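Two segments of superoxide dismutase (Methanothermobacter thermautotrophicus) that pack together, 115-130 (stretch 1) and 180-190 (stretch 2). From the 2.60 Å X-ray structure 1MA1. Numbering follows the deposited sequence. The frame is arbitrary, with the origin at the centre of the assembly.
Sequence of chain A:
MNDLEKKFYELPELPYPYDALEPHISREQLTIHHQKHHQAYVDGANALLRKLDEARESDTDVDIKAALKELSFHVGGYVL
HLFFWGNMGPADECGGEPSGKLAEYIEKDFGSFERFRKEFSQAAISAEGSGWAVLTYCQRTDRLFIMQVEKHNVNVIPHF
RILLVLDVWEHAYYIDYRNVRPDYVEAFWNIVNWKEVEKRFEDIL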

ATOM      1  N   ARG A 115     -14.892 -24.452  -8.798  1.00 24.24           N
ATOM      2  CA  ARG A 115     -15.106 -23.174  -8.131  1.00 24.99           C
ATOM      3  C   ARG A 115     -13.763 -22.632  -7.626  1.00 22.84           C
ATOM      4  O   ARG A 115     -13.392 -21.486  -7.909  1.00 20.53           O
ATOM      5  CB  ARG A 115     -16.080 -23.354  -6.956  1.00 26.28           C
ATOM      6  CG  ARG A 115     -16.434 -22.076  -6.202  1.00 28.62           C
ATOM      7  CD  ARG A 115     -17.259 -21.164  -7.043  1.00 29.47           C
ATOM      8  NE  ARG A 115     -17.559 -19.924  -6.351  1.00 29.31           N
ATOM      9  CZ  ARG A 115     -18.233 -18.931  -6.912  1.00 32.09           C
ATOM     10  NH1 ARG A 115     -18.676 -19.053  -8.161  1.00 35.46           N
ATOM     11  NH2 ARG A 115     -18.437 -17.804  -6.247  1.00 34.43           N
ATOM     12  N   PHE A 116     -13.039 -23.469  -6.886  1.00 21.88           N
ATOM     13  CA  PHE A 116     -11.709 -23.110  -6.408  1.00 22.72           C
ATOM     14  C   PHE A 116     -10.815 -22.616  -7.530  1.00 23.12           C
ATOM     15  O   PHE A 116     -10.262 -21.522  -7.458  1.00 25.10           O
ATOM     16  CB  PHE A 116     -11.012 -24.296  -5.734  1.00 20.67           C
ATOM     17  CG  PHE A 116      -9.549 -24.071  -5.518  1.00 19.34           C
ATOM     18  CD1 PHE A 116      -9.103 -23.115  -4.609  1.00 19.25           C
ATOM     19  CD2 PHE A 116      -8.613 -24.765  -6.276  1.00 21.68           C
ATOM     20  CE1 PHE A 116      -7.753 -22.851  -4.456  1.00 19.07           C
ATOM     21  CE2 PHE A 116      -7.243 -24.513  -6.139  1.00 21.76           C
ATOM     22  CZ  PHE A 116      -6.812 -23.554  -5.226  1.00 21.00           C
ATOM     23  N   ARG A 117     -10.671 -23.450  -8.552  1.00 23.60           N
ATOM     24  CA  ARG A 117      -9.791 -23.180  -9.674  1.00 24.13           C
ATOM     25  C   ARG A 117     -10.132 -21.812 -10.230  1.00 24.64           C
ATOM     26  O   ARG A 117      -9.246 -21.048 -10.605  1.00 25.71           O
ATOM     27  CB  ARG A 117     -10.005 -24.255 -10.740  1.00 26.05           C
ATOM     28  CG  ARG A 117      -9.008 -24.292 -11.872  1.00 25.94           C
ATOM     29  CD  ARG A 117      -9.427 -25.403 -12.805  1.00 28.97           C
ATOM     30  NE  ARG A 117      -8.470 -25.634 -13.883  1.00 36.02           N
ATOM     31  CZ  ARG A 117      -8.303 -24.844 -14.946  1.00 39.33           C
ATOM     32  NH1 ARG A 117      -9.050 -23.745 -15.099  1.00 40.12           N
ATOM     33  NH2 ARG A 117      -7.361 -25.144 -15.848  1.00 38.49           N
ATOM     34  N   LYS A 118     -11.422 -21.501 -10.263  1.00 25.17           N
ATOM     35  CA  LYS A 118     -11.887 -20.282 -10.900  1.00 26.88           C
ATOM     36  C   LYS A 118     -11.602 -19.073 -10.019  1.00 24.15           C
ATOM     37  O   LYS A 118     -11.082 -18.065 -10.488  1.00 22.09           O
ATOM     38  CB  LYS A 118     -13.386 -20.378 -11.164  1.00 32.45           C
ATOM     39  CG  LYS A 118     -13.990 -19.138 -11.805  1.00 37.67           C
ATOM     40  CD  LYS A 118     -15.499 -19.172 -11.646  1.00 43.80           C
ATOM     41  CE  LYS A 118     -16.164 -18.002 -12.334  1.00 46.04           C
ATOM     42  NZ  LYS A 118     -17.620 -18.036 -12.086  1.00 50.55           N
ATOM     43  N   GLU A 119     -11.950 -19.184  -8.740  1.00 22.80           N
ATOM     44  CA  GLU A 119     -11.684 -18.112  -7.795  1.00 22.55           C
ATOM     45  C   GLU A 119     -10.186 -17.821  -7.709  1.00 22.22           C
ATOM     46  O   GLU A 119      -9.770 -16.659  -7.760  1.00 20.83           O
ATOM     47  CB  GLU A 119     -12.232 -18.469  -6.407  1.00 24.58           C
ATOM     48  CG  GLU A 119     -13.719 -18.241  -6.251  1.00 29.37           C
ATOM     49  CD  GLU A 119     -14.200 -18.460  -4.826  1.00 31.10           C
ATOM     50  OE1 GLU A 119     -13.394 -18.221  -3.901  1.00 30.51           O
ATOM     51  OE2 GLU A 119     -15.380 -18.855  -4.625  1.00 31.69           O
ATOM     52  N   PHE A 120      -9.376 -18.876  -7.594  1.00 20.96           N
ATOM     53  CA  PHE A 120      -7.922 -18.721  -7.509  1.00 19.44           C
ATOM     54  C   PHE A 120      -7.392 -18.049  -8.774  1.00 20.40           C
ATOM     55  O   PHE A 120      -6.463 -17.243  -8.720  1.00 19.87           O
ATOM     56  CB  PHE A 120      -7.247 -20.084  -7.352  1.00 17.72           C
ATOM     57  CG  PHE A 120      -5.823 -20.004  -6.890  1.00 16.05           C
ATOM     58  CD1 PHE A 120      -5.523 -19.794  -5.542  1.00 14.81           C
ATOM     59  CD2 PHE A 120      -4.776 -20.119  -7.800  1.00 17.45           C
ATOM     60  CE1 PHE A 120      -4.210 -19.701  -5.111  1.00 15.10           C
ATOM     61  CE2 PHE A 120      -3.447 -20.026  -7.380  1.00 17.04           C
ATOM     62  CZ  PHE A 120      -3.160 -19.816  -6.034  1.00 15.35           C
ATOM     63  N   SER A 121      -7.998 -18.387  -9.911  1.00 20.65           N
ATOM     64  CA  SER A 121      -7.626 -17.790 -11.179  1.00 20.29           C
ATOM     65  C   SER A 121      -7.990 -16.313 -11.270  1.00 21.08           C
ATOM     66  O   SER A 121      -7.209 -15.511 -11.796  1.00 20.15           O
ATOM     67  CB  SER A 121      -8.272 -18.567 -12.328  1.00 21.85           C
ATOM     68  OG  SER A 121      -7.682 -19.857 -12.471  1.00 21.22           O
ATOM     69  N   GLN A 122      -9.161 -15.947 -10.753  1.00 21.90           N
ATOM     70  CA  GLN A 122      -9.533 -14.544 -10.694  1.00 23.41           C
ATOM     71  C   GLN A 122      -8.595 -13.772  -9.783  1.00 19.81           C
ATOM     72  O   GLN A 122      -8.262 -12.605 -10.052  1.00 18.49           O
ATOM     73  CB  GLN A 122     -10.950 -14.385 -10.167  1.00 29.95           C
ATOM     74  CG  GLN A 122     -12.054 -14.985 -11.004  1.00 36.33           C
ATOM     75  CD  GLN A 122     -13.430 -14.569 -10.489  1.00 40.59           C
ATOM     76  OE1 GLN A 122     -14.398 -15.314 -10.627  1.00 43.65           O
ATOM     77  NE2 GLN A 122     -13.525 -13.369  -9.896  1.00 43.30           N
ATOM     78  N   ALA A 123      -8.188 -14.421  -8.698  1.00 17.10           N
ATOM     79  CA  ALA A 123      -7.271 -13.802  -7.740  1.00 14.40           C
ATOM     80  C   ALA A 123      -5.963 -13.480  -8.419  1.00 13.37           C
ATOM     81  O   ALA A 123      -5.393 -12.424  -8.176  1.00 14.34           O
ATOM     82  CB  ALA A 123      -7.048 -14.718  -6.577  1.00  9.47           C
ATOM     83  N   ALA A 124      -5.505 -14.376  -9.292  1.00 12.90           N
ATOM     84  CA  ALA A 124      -4.267 -14.140 -10.036  1.00 15.59           C
ATOM     85  C   ALA A 124      -4.462 -13.081 -11.115  1.00 16.26           C
ATOM     86  O   ALA A 124      -3.702 -12.116 -11.215  1.00 16.27           O
ATOM     87  CB  ALA A 124      -3.781 -15.438 -10.659  1.00 17.83           C
ATOM     88  N   ILE A 125      -5.500 -13.258 -11.928  1.00 17.85           N
ATOM     89  CA  ILE A 125      -5.675 -12.411 -13.098  1.00 17.55           C
ATOM     90  C   ILE A 125      -5.896 -10.970 -12.690  1.00 16.68           C
ATOM     91  O   ILE A 125      -5.339 -10.041 -13.291  1.00 17.07           O
ATOM     92  CB  ILE A 125      -6.862 -12.911 -13.967  1.00 18.24           C
ATOM     93  CG1 ILE A 125      -6.589 -14.355 -14.419  1.00 17.88           C
ATOM     94  CG2 ILE A 125      -7.024 -12.018 -15.181  1.00 16.52           C
ATOM     95  CD1 ILE A 125      -7.617 -14.950 -15.334  1.00 14.66           C
ATOM     96  N   SER A 126      -6.712 -10.776 -11.660  1.00 17.80           N
ATOM     97  CA  SER A 126      -7.209  -9.433 -11.347  1.00 16.95           C
ATOM     98  C   SER A 126      -6.255  -8.587 -10.510  1.00 15.92           C
ATOM     99  O   SER A 126      -6.554  -7.434 -10.238  1.00 17.28           O
ATOM    100  CB  SER A 126      -8.540  -9.524 -10.617  1.00 14.46           C
ATOM    101  OG  SER A 126      -8.353 -10.120  -9.356  1.00 16.15           O
ATOM    102  N   ALA A 127      -5.126  -9.156 -10.098  1.00 15.79           N
ATOM    103  CA  ALA A 127      -4.168  -8.442  -9.258  1.00 16.55           C
ATOM    104  C   ALA A 127      -3.658  -7.194  -9.959  1.00 15.70           C
ATOM    105  O   ALA A 127      -3.202  -7.262 -11.094  1.00 17.36           O
ATOM    106  CB  ALA A 127      -2.986  -9.348  -8.918  1.00 14.88           C
ATOM    107  N   GLU A 128      -3.720  -6.059  -9.277  1.00 16.15           N
ATOM    108  CA  GLU A 128      -3.332  -4.795  -9.891  1.00 18.25           C
ATOM    109  C   GLU A 128      -1.825  -4.690  -9.865  1.00 18.04           C
ATOM    110  O   GLU A 128      -1.235  -4.423  -8.827  1.00 20.86           O
ATOM    111  CB  GLU A 128      -3.961  -3.601  -9.154  1.00 15.86           C
ATOM    112  CG  GLU A 128      -5.472  -3.717  -9.036  1.00 17.87           C
ATOM    113  CD  GLU A 128      -6.103  -2.623  -8.181  1.00 23.37           C
ATOM    114  OE1 GLU A 128      -5.351  -1.963  -7.422  1.00 21.00           O
ATOM    115  OE2 GLU A 128      -7.350  -2.433  -8.262  1.00 21.82           O
ATOM    116  N   GLY A 129      -1.205  -4.914 -11.017  1.00 18.45           N
ATOM    117  CA  GLY A 129       0.243  -4.848 -11.091  1.00 18.87           C
ATOM    118  C   GLY A 129       0.871  -6.112 -10.554  1.00 18.93           C
ATOM    119  O   GLY A 129       0.268  -7.190 -10.643  1.00 20.18           O
ATOM    120  N   SER A 130       2.077  -5.983  -9.999  1.00 18.47           N
ATOM    121  CA  SER A 130       2.847  -7.125  -9.492  1.00 15.37           C
ATOM    122  C   SER A 130       2.130  -7.788  -8.328  1.00 16.13           C
ATOM    123  O   SER A 130       1.646  -7.106  -7.424  1.00 17.72           O
ATOM    124  CB  SER A 130       4.214  -6.662  -9.002  1.00 14.41           C
ATOM    125  OG  SER A 130       4.809  -5.769  -9.912  1.00 15.29           O
ATOM    126  N   VAL A 180      -0.791 -11.234 -22.019  1.00 23.67           N
ATOM    127  CA  VAL A 180      -1.988 -12.059 -21.910  1.00 22.62           C
ATOM    128  C   VAL A 180      -1.941 -12.953 -20.679  1.00 24.28           C
ATOM    129  O   VAL A 180      -1.850 -14.185 -20.780  1.00 26.64           O
ATOM    130  CB  VAL A 180      -2.204 -12.909 -23.172  1.00 20.52           C
ATOM    131  CG1 VAL A 180      -3.466 -13.760 -23.051  1.00 20.17           C
ATOM    132  CG2 VAL A 180      -2.316 -11.995 -24.351  1.00 20.46           C
ATOM    133  N   ARG A 181      -2.026 -12.314 -19.512  1.00 23.88           N
ATOM    134  CA  ARG A 181      -1.876 -12.981 -18.222  1.00 22.28           C
ATOM    135  C   ARG A 181      -2.821 -14.177 -18.069  1.00 21.99           C
ATOM    136  O   ARG A 181      -2.470 -15.193 -17.464  1.00 23.15           O
ATOM    137  CB  ARG A 181      -2.112 -11.967 -17.097  1.00 21.12           C
ATOM    138  CG  ARG A 181      -1.976 -12.551 -15.706  1.00 22.31           C
ATOM    139  CD  ARG A 181      -2.393 -11.564 -14.622  1.00 23.11           C
ATOM    140  NE  ARG A 181      -1.352 -10.591 -14.328  1.00 21.61           N
ATOM    141  CZ  ARG A 181      -1.483  -9.605 -13.443  1.00 20.99           C
ATOM    142  NH1 ARG A 181      -2.620  -9.477 -12.770  1.00 18.73           N
ATOM    143  NH2 ARG A 181      -0.485  -8.748 -13.236  1.00 17.69           N
ATOM    144  N   PRO A 182      -4.034 -14.079 -18.618  1.00 20.94           N
ATOM    145  CA  PRO A 182      -4.967 -15.202 -18.482  1.00 21.10           C
ATOM    146  C   PRO A 182      -4.494 -16.516 -19.121  1.00 21.96           C
ATOM    147  O   PRO A 182      -4.804 -17.597 -18.620  1.00 23.06           O
ATOM    148  CB  PRO A 182      -6.230 -14.656 -19.128  1.00 20.26           C
ATOM    149  CG  PRO A 182      -6.176 -13.204 -18.742  1.00 19.53           C
ATOM    150  CD  PRO A 182      -4.735 -12.875 -19.086  1.00 18.89           C
ATOM    151  N   ASP A 183      -3.760 -16.431 -20.228  1.00 22.37           N
ATOM    152  CA  ASP A 183      -3.260 -17.644 -20.863  1.00 22.95           C
ATOM    153  C   ASP A 183      -2.202 -18.280 -19.995  1.00 24.73           C
ATOM    154  O   ASP A 183      -2.144 -19.508 -19.876  1.00 27.12           O
ATOM    155  CB  ASP A 183      -2.634 -17.377 -22.233  1.00 25.22           C
ATOM    156  CG  ASP A 183      -3.659 -17.059 -23.308  1.00 28.49           C
ATOM    157  OD1 ASP A 183      -4.870 -17.313 -23.082  1.00 28.26           O
ATOM    158  OD2 ASP A 183      -3.236 -16.559 -24.390  1.00 28.25           O
ATOM    159  N   TYR A 184      -1.348 -17.453 -19.401  1.00 23.69           N
ATOM    160  CA  TYR A 184      -0.362 -17.926 -18.429  1.00 22.15           C
ATOM    161  C   TYR A 184      -1.003 -18.582 -17.195  1.00 22.63           C
ATOM    162  O   TYR A 184      -0.627 -19.690 -16.805  1.00 22.85           O
ATOM    163  CB  TYR A 184       0.519 -16.764 -17.997  1.00 21.22           C
ATOM    164  CG  TYR A 184       1.344 -17.050 -16.771  1.00 20.65           C
ATOM    165  CD1 TYR A 184       0.942 -16.606 -15.518  1.00 20.73           C
ATOM    166  CD2 TYR A 184       2.550 -17.739 -16.867  1.00 21.74           C
ATOM    167  CE1 TYR A 184       1.731 -16.833 -14.386  1.00 20.77           C
ATOM    168  CE2 TYR A 184       3.344 -17.975 -15.750  1.00 20.84           C
ATOM    169  CZ  TYR A 184       2.935 -17.520 -14.520  1.00 21.55           C
ATOM    170  OH  TYR A 184       3.771 -17.737 -13.449  1.00 22.95           O
ATOM    171  N   VAL A 185      -1.967 -17.904 -16.573  1.00 21.52           N
ATOM    172  CA  VAL A 185      -2.711 -18.510 -15.478  1.00 20.03           C
ATOM    173  C   VAL A 185      -3.361 -19.834 -15.872  1.00 20.04           C
ATOM    174  O   VAL A 185      -3.329 -20.790 -15.110  1.00 22.31           O
ATOM    175  CB  VAL A 185      -3.796 -17.549 -14.940  1.00 18.88           C
ATOM    176  CG1 VAL A 185      -4.705 -18.262 -13.935  1.00 16.52           C
ATOM    177  CG2 VAL A 185      -3.129 -16.345 -14.320  1.00 17.36           C
ATOM    178  N   GLU A 186      -3.941 -19.899 -17.063  1.00 21.36           N
ATOM    179  CA  GLU A 186      -4.533 -21.140 -17.546  1.00 21.84           C
ATOM    180  C   GLU A 186      -3.488 -22.246 -17.752  1.00 20.36           C
ATOM    181  O   GLU A 186      -3.720 -23.401 -17.398  1.00 19.23           O
ATOM    182  CB  GLU A 186      -5.287 -20.871 -18.848  1.00 25.61           C
ATOM    183  CG  GLU A 186      -5.976 -22.069 -19.427  1.00 31.02           C
ATOM    184  CD  GLU A 186      -6.837 -22.765 -18.398  1.00 39.62           C
ATOM    185  OE1 GLU A 186      -7.552 -22.055 -17.644  1.00 37.96           O
ATOM    186  OE2 GLU A 186      -6.803 -24.026 -18.350  1.00 44.62           O
ATOM    187  N   ALA A 187      -2.335 -21.898 -18.312  1.00 19.48           N
ATOM    188  CA  ALA A 187      -1.266 -22.879 -18.499  1.00 21.69           C
ATOM    189  C   ALA A 187      -0.792 -23.442 -17.161  1.00 22.83           C
ATOM    190  O   ALA A 187      -0.384 -24.601 -17.071  1.00 21.77           O
ATOM    191  CB  ALA A 187      -0.095 -22.250 -19.245  1.00 21.94           C
ATOM    192  N   PHE A 188      -0.870 -22.615 -16.116  1.00 24.04           N
ATOM    193  CA  PHE A 188      -0.294 -22.943 -14.820  1.00 21.88           C
ATOM    194  C   PHE A 188      -0.891 -24.228 -14.273  1.00 21.85           C
ATOM    195  O   PHE A 188      -0.197 -25.021 -13.636  1.00 21.44           O
ATOM    196  CB  PHE A 188      -0.543 -21.790 -13.855  1.00 22.99           C
ATOM    197  CG  PHE A 188      -0.192 -22.099 -12.428  1.00 22.76           C
ATOM    198  CD1 PHE A 188       1.133 -22.289 -12.046  1.00 22.31           C
ATOM    199  CD2 PHE A 188      -1.196 -22.219 -11.463  1.00 20.19           C
ATOM    200  CE1 PHE A 188       1.449 -22.598 -10.718  1.00 21.70           C
ATOM    201  CE2 PHE A 188      -0.886 -22.529 -10.139  1.00 19.92           C
ATOM    202  CZ  PHE A 188       0.434 -22.720  -9.763  1.00 19.25           C
ATOM    203  N   TRP A 189      -2.180 -24.433 -14.519  1.00 21.30           N
ATOM    204  CA  TRP A 189      -2.884 -25.571 -13.936  1.00 22.08           C
ATOM    205  C   TRP A 189      -2.418 -26.900 -14.524  1.00 23.60           C
ATOM    206  O   TRP A 189      -2.709 -27.965 -13.975  1.00 25.64           O
ATOM    207  CB  TRP A 189      -4.396 -25.419 -14.123  1.00 20.50           C
ATOM    208  CG  TRP A 189      -4.936 -24.224 -13.419  1.00 19.80           C
ATOM    209  CD1 TRP A 189      -5.326 -23.043 -13.982  1.00 19.69           C
ATOM    210  CD2 TRP A 189      -5.102 -24.068 -12.004  1.00 17.84           C
ATOM    211  NE1 TRP A 189      -5.731 -22.158 -13.000  1.00 16.94           N
ATOM    212  CE2 TRP A 189      -5.601 -22.761 -11.780  1.00 15.23           C
ATOM    213  CE3 TRP A 189      -4.872 -24.901 -10.904  1.00 16.70           C
ATOM    214  CZ2 TRP A 189      -5.874 -22.272 -10.503  1.00 12.16           C
ATOM    215  CZ3 TRP A 189      -5.145 -24.409  -9.626  1.00 15.33           C
ATOM    216  CH2 TRP A 189      -5.643 -23.105  -9.444  1.00 12.43           C
ATOM    217  N   ASN A 190      -1.681 -26.831 -15.628  1.00 23.87           N
ATOM    218  CA  ASN A 190      -1.070 -28.020 -16.205  1.00 24.37           C
ATOM    219  C   ASN A 190       0.163 -28.480 -15.444  1.00 24.78           C
ATOM    220  O   ASN A 190       0.579 -29.625 -15.583  1.00 26.47           O
ATOM    221  CB  ASN A 190      -0.682 -27.767 -17.656  1.00 26.10           C
ATOM    222  CG  ASN A 190      -1.880 -27.572 -18.547  1.00 25.99           C
ATOM    223  OD1 ASN A 190      -2.653 -28.496 -18.736  1.00 27.27           O
ATOM    224  ND2 ASN A 190      -2.042 -26.371 -19.098  1.00 25.19           N
TER

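At the centre of the contact, V185 points toward stretch 1 and is buried against the helix of residues 115-125, with V185 CG2 3.8 Å from A124 CB and 4.0 Å from I125 CG1. The helices run roughly antiparallel (141°), their axes 9.9 Å apart at closest approach; A124 is a small residue whose CB packs on V185. I125 extends the apolar patch, I125 CG2 lying 3.8 Å from CG of P182.

Four residues after V185, W189 presents its indole to stretch 1 and loses more surface to the contact than any other residue. W189 CH2, at the far end of the indole, lies 3.5 Å from F120 CD2 and 3.9 Å from F116 CE2, so both phenylalanines help to enclose it. The one polar atom of its side chain is also satisfied: W189 NE1 donates a hydrogen bond to S121 OG (3.1 Å), while S121 OG in turn donates to R117 O (2.7 Å), one turn earlier in its helix. The small serine thus links helix and indole.

R117 lies over one face of the indole in an extended ttt conformation. R117 CG sits 3.9 Å from the centroid of the six-membered W189 ring, and R117 CZ 4.0 Å from that of the five-membered W189 ring, a cation-pi contact. Stem and guanidinium both cover the indole, and the edge of the guanidinium reaches exposed E186, forming a salt bridge from R117 NH2 to E186 OE2 (2.8 Å) and a weak hydrogen bond from R117 NH1 to E186 OE1 (3.4 Å).

At the other end, R181 is buried and binds backbone where the first helix gives way to loop. R181 NH1 donates to I125 O and A127 O, both at 2.8 Å, and R181 NH2 to G129 O at 3.1 Å. These carbonyls lie near the guanidinium plane, where its N-H groups point. G129 has a positive phi (79°), which favours glycine.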